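Local structure of unsaturated glucuronyl hydrolase (Streptococcus agalactiae, 2ZZR) at residues V28-I32 / L386-Y390; Y380-E384 / W393-W397. The protein hydrolyses unsaturated hyaluronan, chondroitin and heparin disaccharides, cleaving both (1->3) and (1->4) glycosidic bonds to release the unsaturated uronic acid. All blocks are in the same frame, centred on the assembly; numbering follows the deposited sequence.

Contact 1. Residues V28-I32 / L386-Y390; sequences VEEAI and LIRFY
Two helices from opposite ends of the chain pack here, residues 28-32 near the start of helix 25-46 and residues 386-390 at the end of helix 376-390. Both segments keep alpha-helical backbone angles. Their local axes run roughly antiparallel, at 145° (signed crossing -145°), and approach to 9.8 Å, with Val28 and Leu386 closest at 6.2 Å between CA atoms. Val28 is the bump of the first helix that fills the hollow between Leu386, Phe389 and Tyr390: in its t rotamer it directs CG1 at this turn, 3.4 Å from Leu386 O, 4.4 Å from Phe389 CB and 4.1 Å from Tyr390 CB. Leu386 (m, t) answers from the second helix, its CD2 lying 4.1 Å from Val28 CG1 and 3.9 Å from Ala31 CB, where the small alanine lets the leucine come close. One turn on from Val28, Ile32 (m, t) sets CG1 3.7 Å from Leu386 CB, while its CD1 sits in the notch lined by Ile387 CD1 (3.9 Å) and Tyr390 CB (3.8 Å). Tyr390, chi1 t, reaches across to the first helix, and its OH donates a short hydrogen bond of 2.5 Å to Glu29 OE2, closing the border of an otherwise apolar interface. This is plain helix-helix packing within the alpha barrel, far from the substrate site. Helix 70-84 flanks it through Tyr83, which touches Glu29, Ile32, Ile387 and Tyr390; helix 328-346 adds Ile343 against Ala31 and Leu386, and Phe389 leads away towards helices 304-318 and 328-346.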
loop_
_atom_site.group_PDB
_atom_site.type_symbol
_atom_site.label_atom_id
_atom_site.label_comp_id
_atom_site.label_asym_id
_atom_site.label_seq_id
_atom_site.Cartn_x
_atom_site.Cartn_y
_atom_site.Cartn_z
ATOM N N VAL A 28 -3.997 -9.406 -19.165
ATOM C CA VAL A 28 -3.156 -9.296 -17.971
ATOM C C VAL A 28 -1.721 -9.762 -18.252
ATOM O O VAL A 28 -0.750 -9.123 -17.829
ATOM C CB VAL A 28 -3.792 -10.033 -16.758
ATOM C CG1 VAL A 28 -2.853 -10.038 -15.554
ATOM C CG2 VAL A 28 -5.123 -9.375 -16.396
ATOM N N GLU A 29 -1.596 -10.861 -18.995
ATOM C CA GLU A 29 -0.300 -11.411 -19.388
ATOM C C GLU A 29 0.543 -10.386 -20.149
ATOM O O GLU A 29 1.730 -10.219 -19.873
ATOM C CB GLU A 29 -0.533 -12.617 -20.282
ATOM C CG GLU A 29 0.513 -13.679 -20.231
ATOM C CD GLU A 29 0.018 -14.940 -20.906
ATOM O OE1 GLU A 29 -0.211 -14.897 -22.134
ATOM O OE2 GLU A 29 -0.161 -15.958 -20.212
ATOM N N GLU A 30 -0.084 -9.709 -21.106
ATOM C CA GLU A 30 0.598 -8.699 -21.918
ATOM C C GLU A 30 0.998 -7.463 -21.102
ATOM O O GLU A 30 2.074 -6.890 -21.325
ATOM C CB GLU A 30 -0.229 -8.344 -23.156
ATOM C CG GLU A 30 -0.202 -9.481 -24.189
ATOM C CD GLU A 30 -0.958 -9.197 -25.476
ATOM O OE1 GLU A 30 -1.672 -8.177 -25.568
ATOM O OE2 GLU A 30 -0.843 -10.027 -26.406
ATOM N N ALA A 31 0.151 -7.082 -20.143
ATOM C CA ALA A 31 0.481 -5.995 -19.205
ATOM C C ALA A 31 1.679 -6.361 -18.326
ATOM O O ALA A 31 2.572 -5.529 -18.091
ATOM C CB ALA A 31 -0.736 -5.629 -18.351
ATOM N N ILE A 32 1.700 -7.602 -17.840
ATOM C CA ILE A 32 2.821 -8.100 -17.047
ATOM C C ILE A 32 4.106 -8.090 -17.872
ATOM O O ILE A 32 5.160 -7.643 -17.402
ATOM C CB ILE A 32 2.564 -9.527 -16.497
ATOM C CG1 ILE A 32 1.469 -9.500 -15.420
ATOM C CG2 ILE A 32 3.843 -10.121 -15.919
ATOM C CD1 ILE A 32 1.001 -10.889 -14.966
ATOM N N LEU A 386 -1.600 -7.020 -10.976
ATOM C CA LEU A 386 -1.485 -7.871 -12.157
ATOM C C LEU A 386 -1.231 -9.325 -11.768
ATOM O O LEU A 386 -1.924 -10.241 -12.260
ATOM C CB LEU A 386 -0.383 -7.351 -13.082
ATOM C CG LEU A 386 -0.692 -6.024 -13.784
ATOM C CD1 LEU A 386 0.536 -5.587 -14.605
ATOM C CD2 LEU A 386 -1.936 -6.124 -14.664
ATOM N N ILE A 387 -0.259 -9.529 -10.875
ATOM C CA ILE A 387 0.109 -10.864 -10.390
ATOM C C ILE A 387 -1.038 -11.508 -9.588
ATOM O O ILE A 387 -1.312 -12.703 -9.743
ATOM C CB ILE A 387 1.448 -10.843 -9.582
ATOM C CG1 ILE A 387 2.639 -10.472 -10.490
ATOM C CG2 ILE A 387 1.705 -12.176 -8.839
ATOM C CD1 ILE A 387 2.939 -11.457 -11.641
ATOM N N ARG A 388 -1.717 -10.710 -8.759
ATOM C CA ARG A 388 -2.921 -11.174 -8.055
ATOM C C ARG A 388 -3.962 -11.758 -9.014
ATOM O O ARG A 388 -4.534 -12.819 -8.747
ATOM C CB ARG A 388 -3.559 -10.037 -7.250
ATOM C CG ARG A 388 -2.952 -9.828 -5.863
ATOM C CD ARG A 388 -3.545 -8.574 -5.214
ATOM N NE ARG A 388 -3.151 -8.454 -3.809
ATOM C CZ ARG A 388 -3.762 -9.076 -2.801
ATOM N NH1 ARG A 388 -4.816 -9.859 -3.029
ATOM N NH2 ARG A 388 -3.321 -8.919 -1.560
ATOM N N PHE A 389 -4.212 -11.059 -10.119
ATOM C CA PHE A 389 -5.230 -11.481 -11.086
ATOM C C PHE A 389 -4.797 -12.728 -11.843
ATOM O O PHE A 389 -5.630 -13.572 -12.203
ATOM C CB PHE A 389 -5.502 -10.354 -12.081
ATOM C CG PHE A 389 -6.559 -9.390 -11.644
ATOM C CD1 PHE A 389 -6.482 -8.752 -10.405
ATOM C CD2 PHE A 389 -7.622 -9.090 -12.487
ATOM C CE1 PHE A 389 -7.460 -7.841 -10.012
ATOM C CE2 PHE A 389 -8.602 -8.182 -12.104
ATOM C CZ PHE A 389 -8.521 -7.557 -10.864
ATOM N N TYR A 390 -3.491 -12.827 -12.072
ATOM C CA TYR A 390 -2.910 -13.826 -12.965
ATOM C C TYR A 390 -2.696 -15.199 -12.330
ATOM O O TYR A 390 -2.809 -16.235 -13.001
ATOM C CB TYR A 390 -1.583 -13.304 -13.514
ATOM C CG TYR A 390 -1.041 -14.129 -14.656
ATOM C CD1 TYR A 390 -1.605 -14.040 -15.929
ATOM C CD2 TYR A 390 0.030 -14.991 -14.461
ATOM C CE1 TYR A 390 -1.109 -14.794 -16.987
ATOM C CE2 TYR A 390 0.532 -15.761 -15.513
ATOM C CZ TYR A 390 -0.044 -15.652 -16.765
ATOM O OH TYR A 390 0.457 -16.396 -17.806
#

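Contact 2. Residues Y380-E384 / W393-W397; sequences YYYLE and WELYW
In this alpha-barrel hydrolase of glycoside hydrolase family 88, the C-terminal tail folds back along the last helix, 376-390. Residues 380-384 are regular alpha helix; 393-395 are extended, and Tyr396 turns to helical angles (-66°/-41°). The nearest CA atoms, those of Glu384 and Trp393, are 8.9 Å apart, so side chains bridge the gap. Trp393 (chi1 t) points its indole at the helix, with CZ3 3.4 Å from Glu384 CD and CH2 3.9 Å from Tyr380 OH; its NE1 is hydrogen-bonded to Glu82. Leu395 packs instead on Leu257 of helix 245-262. Tyr396 (chi1 m) brings CD2 to 3.4 Å from Tyr380 OH, near the plane of the Tyr380 ring, while its own hydroxyl shares Glu82 with Trp393. Trp397 ends the chain: its carboxylate forms a salt bridge with Arg260 and a hydrogen bond with Arg128, and its indole, chi1 m, turns back to the helix. There CZ2 lies 4.0 Å from Tyr380 CE1 and 3.7 Å from CE1 of Tyr381, whose side chain also packs on Trp250, a substrate-binding residue. Through Tyr381 the chain end is thus one side chain removed from a substrate-binding residue. Glu384, extended (t, t), joins the two segments: its OE1 accepts both Tyr380 OH at 2.7 Å and Trp397 NE1 at 2.8 Å, the latter nearly straight at 167°.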
loop_
_atom_site.group_PDB
_atom_site.type_symbol
_atom_site.label_atom_id
_atom_site.label_comp_id
_atom_site.label_asym_id
_atom_site.label_seq_id
_atom_site.Cartn_x
_atom_site.Cartn_y
_atom_site.Cartn_z
ATOM N N TYR A 380 4.822 -0.822 -7.771
ATOM C CA TYR A 380 4.730 -2.058 -7.019
ATOM C C TYR A 380 3.283 -2.584 -6.941
ATOM O O TYR A 380 3.031 -3.754 -7.259
ATOM C CB TYR A 380 5.350 -1.958 -5.604
ATOM C CG TYR A 380 5.036 -3.231 -4.870
ATOM C CD1 TYR A 380 3.910 -3.319 -4.058
ATOM C CD2 TYR A 380 5.791 -4.387 -5.087
ATOM C CE1 TYR A 380 3.563 -4.505 -3.442
ATOM C CE2 TYR A 380 5.452 -5.587 -4.467
ATOM C CZ TYR A 380 4.328 -5.634 -3.652
ATOM O OH TYR A 380 3.945 -6.795 -3.035
ATOM N N TYR A 381 2.344 -1.739 -6.509
ATOM C CA TYR A 381 0.958 -2.199 -6.335
ATOM C C TYR A 381 0.251 -2.495 -7.663
ATOM O O TYR A 381 -0.619 -3.371 -7.732
ATOM C CB TYR A 381 0.150 -1.246 -5.440
ATOM C CG TYR A 381 0.620 -1.279 -4.000
ATOM C CD1 TYR A 381 0.496 -2.440 -3.232
ATOM C CD2 TYR A 381 1.187 -0.147 -3.401
ATOM C CE1 TYR A 381 0.941 -2.483 -1.913
ATOM C CE2 TYR A 381 1.624 -0.179 -2.086
ATOM C CZ TYR A 381 1.494 -1.339 -1.348
ATOM O OH TYR A 381 1.934 -1.370 -0.054
ATOM N N TYR A 382 0.643 -1.783 -8.715
ATOM C CA TYR A 382 0.155 -2.087 -10.056
ATOM C C TYR A 382 0.578 -3.505 -10.457
ATOM O O TYR A 382 -0.258 -4.327 -10.848
ATOM C CB TYR A 382 0.667 -1.042 -11.056
ATOM C CG TYR A 382 0.443 -1.390 -12.511
ATOM C CD1 TYR A 382 -0.847 -1.497 -13.035
ATOM C CD2 TYR A 382 1.527 -1.593 -13.369
ATOM C CE1 TYR A 382 -1.052 -1.813 -14.376
ATOM C CE2 TYR A 382 1.333 -1.903 -14.716
ATOM C CZ TYR A 382 0.043 -2.014 -15.207
ATOM O OH TYR A 382 -0.167 -2.316 -16.535
ATOM N N LEU A 383 1.870 -3.799 -10.338
ATOM C CA LEU A 383 2.363 -5.142 -10.644
ATOM C C LEU A 383 1.790 -6.205 -9.688
ATOM O O LEU A 383 1.474 -7.314 -10.113
ATOM C CB LEU A 383 3.892 -5.179 -10.674
ATOM C CG LEU A 383 4.565 -6.473 -11.139
ATOM C CD1 LEU A 383 4.067 -6.885 -12.525
ATOM C CD2 LEU A 383 6.080 -6.295 -11.129
ATOM N N GLU A 384 1.630 -5.865 -8.409
ATOM C CA GLU A 384 0.997 -6.796 -7.471
ATOM C C GLU A 384 -0.438 -7.113 -7.898
ATOM O O GLU A 384 -0.871 -8.270 -7.811
ATOM C CB GLU A 384 1.036 -6.278 -6.027
ATOM C CG GLU A 384 0.695 -7.373 -5.026
ATOM C CD GLU A 384 0.323 -6.832 -3.665
ATOM O OE1 GLU A 384 1.243 -6.537 -2.883
ATOM O OE2 GLU A 384 -0.889 -6.732 -3.378
ATOM N N TRP A 393 -1.740 -15.879 -5.877
ATOM C CA TRP A 393 -0.528 -15.279 -5.323
ATOM C C TRP A 393 -0.451 -15.397 -3.800
ATOM O O TRP A 393 -1.382 -15.016 -3.090
ATOM C CB TRP A 393 -0.392 -13.817 -5.773
ATOM C CG TRP A 393 0.836 -13.151 -5.211
ATOM C CD1 TRP A 393 2.135 -13.514 -5.418
ATOM C CD2 TRP A 393 0.872 -12.004 -4.344
ATOM N NE1 TRP A 393 2.983 -12.668 -4.729
ATOM C CE2 TRP A 393 2.234 -11.732 -4.067
ATOM C CE3 TRP A 393 -0.113 -11.180 -3.781
ATOM C CZ2 TRP A 393 2.641 -10.669 -3.243
ATOM C CZ3 TRP A 393 0.292 -10.123 -2.958
ATOM C CH2 TRP A 393 1.658 -9.877 -2.705
ATOM N N GLU A 394 0.658 -15.951 -3.312
ATOM C CA GLU A 394 0.943 -15.998 -1.888
ATOM C C GLU A 394 1.444 -14.630 -1.413
ATOM O O GLU A 394 2.526 -14.188 -1.812
ATOM C CB GLU A 394 1.990 -17.077 -1.575
ATOM C CG GLU A 394 2.202 -17.301 -0.084
ATOM C CD GLU A 394 3.297 -18.316 0.236
ATOM O OE1 GLU A 394 3.497 -18.601 1.436
ATOM O OE2 GLU A 394 3.947 -18.840 -0.703
ATOM N N LEU A 395 0.666 -13.976 -0.550
ATOM C CA LEU A 395 0.991 -12.606 -0.119
ATOM C C LEU A 395 2.332 -12.490 0.577
ATOM O O LEU A 395 2.648 -13.287 1.466
ATOM C CB LEU A 395 -0.096 -12.064 0.818
ATOM C CG LEU A 395 -1.281 -11.346 0.174
ATOM C CD1 LEU A 395 -2.025 -12.242 -0.803
ATOM C CD2 LEU A 395 -2.227 -10.850 1.260
ATOM N N TYR A 396 3.109 -11.479 0.191
ATOM C CA TYR A 396 4.289 -11.095 0.975
ATOM C C TYR A 396 3.828 -10.567 2.327
ATOM O O TYR A 396 4.416 -10.893 3.364
ATOM C CB TYR A 396 5.123 -10.032 0.246
ATOM C CG TYR A 396 5.553 -10.426 -1.162
ATOM C CD1 TYR A 396 5.716 -11.773 -1.511
ATOM C CD2 TYR A 396 5.816 -9.457 -2.130
ATOM C CE1 TYR A 396 6.118 -12.136 -2.797
ATOM C CE2 TYR A 396 6.227 -9.810 -3.421
ATOM C CZ TYR A 396 6.371 -11.156 -3.743
ATOM O OH TYR A 396 6.759 -11.517 -5.014
ATOM N N TRP A 397 2.750 -9.777 2.292
ATOM C CA TRP A 397 2.120 -9.181 3.483
ATOM C C TRP A 397 1.611 -10.223 4.465
ATOM O O TRP A 397 1.321 -11.377 4.112
ATOM C CB TRP A 397 0.961 -8.252 3.075
ATOM C CG TRP A 397 1.336 -7.330 1.966
ATOM C CD1 TRP A 397 1.066 -7.495 0.641
ATOM C CD2 TRP A 397 2.098 -6.120 2.076
ATOM N NE1 TRP A 397 1.600 -6.457 -0.087
ATOM C CE2 TRP A 397 2.239 -5.598 0.771
ATOM C CE3 TRP A 397 2.666 -5.420 3.154
ATOM C CZ2 TRP A 397 2.940 -4.418 0.507
ATOM C CZ3 TRP A 397 3.357 -4.237 2.892
ATOM C CH2 TRP A 397 3.483 -3.746 1.581
ATOM O OXT TRP A 397 1.477 -9.912 5.652
#

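Both contacts use helix 376-390, but different parts of it. Contact 1 takes its last turn and packs it on helix 25-46 with mainly aliphatic side chains. Contact 2 takes an earlier turn and holds the irregular C-terminal tail through aromatic rings and buried polar bonds close to the substrate site. The centre of contact 1 is about 18 Å, and that of contact 2 about 10 Å, from the centre of the chain. Both are largely buried, although contact 1 reaches a partly exposed border. They touch directly: Ile387 CG2 lies 3.7 Å from Trp393 CD1, and Arg388, which takes no part in contact 1, packs on Trp393 and Leu395 and forms a salt bridge with Glu384.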